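Local coordinates for protein cyclodipeptide synthase, BtCDPS (Bacillus thermoamylovorans, PDB 6ZTU) that probably transfers aminoacyl groups as a cyclodipeptide synthase, a family whose members join amino acids taken from aminoacyl-tRNAs into cyclic dipeptides, at residues A[71-76]-A[80-85]. Residues are numbered along the deposited sequence; the frame is centred on the assembly and turned at random.
Sequences LLEALG and TKAERK
L72 and A82 form the closest CA pair between 71-76 and 80-85, 5.8 Å apart, and they illustrate how a small residue lets one helix settle close against another. The methyl of A82 is directed at the facing helix, where L72 CB and E73 CG lie at about equal range: A82 CB is 4.0 Å from L72 CB and 4.0 Å from E73 CG. L72 also reaches past it. With CG opposite the carbonyl carbon (chi1 -57°) and CD1 anti to CA, methyl CD1 comes to 3.7 Å from K85 CB, one turn on from A82, and lies 3.8 Å from A82 O. The K85 side chain runs obliquely across the leucine, its CB and CD both lying against that one methyl before the chain bends at chi3 (69°). The motif is two successive helices joined by a short loop, helix 68-74 giving way to the long helix 79-103, in a domain of the HUP clan with a largely parallel sheet. E73 contributes only its aliphatic part to the packing. Its carboxylate is fixed elsewhere, OE1 by a salt bridge to K69 and a hydrogen bond from H172, and OE2 by a hydrogen bond with T79 at the start of the second helix. L72 is further covered by F36 and L158.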
ATOM      1  N   LEU A  71       2.076 -11.444   8.318  1.00 30.22           N
ATOM      2  CA  LEU A  71       3.411 -11.414   7.740  1.00 31.51           C
ATOM      3  C   LEU A  71       4.436 -11.928   8.737  1.00 36.45           C
ATOM      4  O   LEU A  71       5.385 -12.624   8.363  1.00 37.33           O
ATOM      5  CB  LEU A  71       3.764  -9.992   7.293  1.00 28.31           C
ATOM      6  CG  LEU A  71       2.820  -9.324   6.285  1.00 27.80           C
ATOM      7  CD1 LEU A  71       3.331  -7.937   5.968  1.00 27.88           C
ATOM      8  CD2 LEU A  71       2.684 -10.153   5.004  1.00 31.21           C
ATOM      9  N   LEU A  72       4.251 -11.605  10.016  1.00 35.01           N
ATOM     10  CA  LEU A  72       5.152 -12.110  11.047  1.00 37.44           C
ATOM     11  C   LEU A  72       4.825 -13.556  11.412  1.00 35.85           C
ATOM     12  O   LEU A  72       5.733 -14.383  11.533  1.00 42.19           O
ATOM     13  CB  LEU A  72       5.093 -11.198  12.276  1.00 33.33           C
ATOM     14  CG  LEU A  72       5.415  -9.709  12.062  1.00 36.66           C
ATOM     15  CD1 LEU A  72       5.205  -8.909  13.347  1.00 39.97           C
ATOM     16  CD2 LEU A  72       6.824  -9.497  11.528  1.00 37.14           C
ATOM     17  N   GLU A  73       3.537 -13.887  11.547  1.00 33.61           N
ATOM     18  CA  GLU A  73       3.144 -15.255  11.871  1.00 34.46           C
ATOM     19  C   GLU A  73       3.654 -16.245  10.834  1.00 43.10           C
ATOM     20  O   GLU A  73       3.954 -17.400  11.161  1.00 39.93           O
ATOM     21  CB  GLU A  73       1.625 -15.349  11.987  1.00 35.83           C
ATOM     22  CG  GLU A  73       1.068 -14.579  13.170  1.00 34.21           C
ATOM     23  CD  GLU A  73      -0.428 -14.626  13.230  1.00 38.20           C
ATOM     24  OE1 GLU A  73      -1.076 -14.728  12.168  1.00 36.57           O
ATOM     25  OE2 GLU A  73      -0.970 -14.566  14.349  1.00 39.85           O
ATOM     26  N   ALA A  74       3.744 -15.820   9.572  1.00 39.54           N
ATOM     27  CA  ALA A  74       4.253 -16.719   8.541  1.00 41.54           C
ATOM     28  C   ALA A  74       5.762 -16.891   8.643  1.00 38.45           C
ATOM     29  O   ALA A  74       6.289 -17.945   8.269  1.00 49.51           O
ATOM     30  CB  ALA A  74       3.864 -16.202   7.155  1.00 32.40           C
ATOM     31  N   LEU A  75       6.476 -15.878   9.130  1.00 41.51           N
ATOM     32  CA  LEU A  75       7.915 -15.972   9.343  1.00 43.39           C
ATOM     33  C   LEU A  75       8.260 -16.495  10.731  1.00 51.37           C
ATOM     34  O   LEU A  75       9.259 -16.063  11.326  1.00 54.81           O
ATOM     35  CB  LEU A  75       8.582 -14.614   9.105  1.00 45.49           C
ATOM     36  CG  LEU A  75       8.484 -14.075   7.673  1.00 43.38           C
ATOM     37  CD1 LEU A  75       9.002 -12.648   7.550  1.00 43.71           C
ATOM     38  CD2 LEU A  75       9.219 -14.992   6.715  1.00 41.77           C
ATOM     39  N   GLY A  76       7.444 -17.402  11.267  1.00 53.44           N
ATOM     40  CA  GLY A  76       7.647 -17.904  12.612  1.00 53.23           C
ATOM     41  C   GLY A  76       7.625 -16.820  13.673  1.00 60.58           C
ATOM     42  O   GLY A  76       8.672 -16.453  14.220  1.00 62.34           O
ATOM     43  N   THR A  80       0.887 -13.827  19.755  1.00 45.86           N
ATOM     44  CA  THR A  80       1.013 -12.838  20.827  1.00 43.30           C
ATOM     45  C   THR A  80       2.113 -11.824  20.526  1.00 42.28           C
ATOM     46  O   THR A  80       1.900 -10.611  20.629  1.00 43.77           O
ATOM     47  CB  THR A  80       1.289 -13.530  22.167  1.00 49.75           C
ATOM     48  OG1 THR A  80       0.310 -14.552  22.402  1.00 45.94           O
ATOM     49  CG2 THR A  80       1.251 -12.514  23.301  1.00 48.97           C
ATOM     50  N   LYS A  81       3.304 -12.307  20.173  1.00 43.05           N
ATOM     51  CA  LYS A  81       4.395 -11.397  19.848  1.00 45.98           C
ATOM     52  C   LYS A  81       4.099 -10.621  18.565  1.00 46.81           C
ATOM     53  O   LYS A  81       4.408  -9.428  18.472  1.00 43.76           O
ATOM     54  CB  LYS A  81       5.702 -12.182  19.726  1.00 48.16           C
ATOM     55  CG  LYS A  81       6.964 -11.328  19.726  1.00 52.09           C
ATOM     56  CD  LYS A  81       8.207 -12.206  19.812  1.00 57.94           C
ATOM     57  CE  LYS A  81       9.132 -11.997  18.620  1.00 58.29           C
ATOM     58  NZ  LYS A  81      10.017 -13.180  18.406  1.00 58.20           N
ATOM     59  N   ALA A  82       3.488 -11.281  17.575  1.00 44.33           N
ATOM     60  CA  ALA A  82       3.197 -10.625  16.300  1.00 41.75           C
ATOM     61  C   ALA A  82       2.254  -9.442  16.492  1.00 44.22           C
ATOM     62  O   ALA A  82       2.500  -8.346  15.974  1.00 40.37           O
ATOM     63  CB  ALA A  82       2.600 -11.632  15.316  1.00 36.87           C
ATOM     64  N   GLU A  83       1.166  -9.651  17.238  1.00 44.75           N
ATOM     65  CA  GLU A  83       0.206  -8.577  17.481  1.00 42.10           C
ATOM     66  C   GLU A  83       0.860  -7.404  18.202  1.00 43.35           C
ATOM     67  O   GLU A  83       0.555  -6.240  17.913  1.00 42.28           O
ATOM     68  CB  GLU A  83      -0.988  -9.118  18.277  1.00 45.01           C
ATOM     69  CG  GLU A  83      -2.021  -9.864  17.419  1.00 47.40           C
ATOM     70  CD  GLU A  83      -3.084 -10.580  18.245  1.00 53.14           C
ATOM     71  OE1 GLU A  83      -2.869 -10.775  19.461  1.00 55.35           O
ATOM     72  OE2 GLU A  83      -4.135 -10.949  17.676  1.00 55.66           O
ATOM     73  N   ARG A  84       1.770  -7.688  19.137  1.00 42.65           N
ATOM     74  CA  ARG A  84       2.508  -6.615  19.801  1.00 48.08           C
ATOM     75  C   ARG A  84       3.351  -5.831  18.805  1.00 44.12           C
ATOM     76  O   ARG A  84       3.315  -4.594  18.777  1.00 42.17           O
ATOM     77  CB  ARG A  84       3.402  -7.184  20.906  1.00 49.44           C
ATOM     78  CG  ARG A  84       2.732  -7.394  22.245  1.00 56.86           C
ATOM     79  CD  ARG A  84       3.762  -7.849  23.269  1.00 59.48           C
ATOM     80  NE  ARG A  84       3.602  -9.260  23.612  1.00 64.42           N
ATOM     81  CZ  ARG A  84       4.609 -10.066  23.940  1.00 66.44           C
ATOM     82  NH1 ARG A  84       5.854  -9.603  23.955  1.00 64.88           N
ATOM     83  NH2 ARG A  84       4.370 -11.337  24.238  1.00 62.94           N
ATOM     84  N   LYS A  85       4.136  -6.539  17.989  1.00 42.63           N
ATOM     85  CA  LYS A  85       5.013  -5.857  17.046  1.00 42.83           C
ATOM     86  C   LYS A  85       4.218  -4.999  16.071  1.00 38.30           C
ATOM     87  O   LYS A  85       4.654  -3.899  15.727  1.00 37.96           O
ATOM     88  CB  LYS A  85       5.882  -6.872  16.306  1.00 45.02           C
ATOM     89  CG  LYS A  85       6.843  -7.615  17.224  1.00 47.82           C
ATOM     90  CD  LYS A  85       7.757  -8.545  16.458  1.00 54.67           C
ATOM     91  CE  LYS A  85       8.756  -7.766  15.610  1.00 56.42           C
ATOM     92  NZ  LYS A  85       9.798  -8.658  15.030  1.00 56.11           N
TER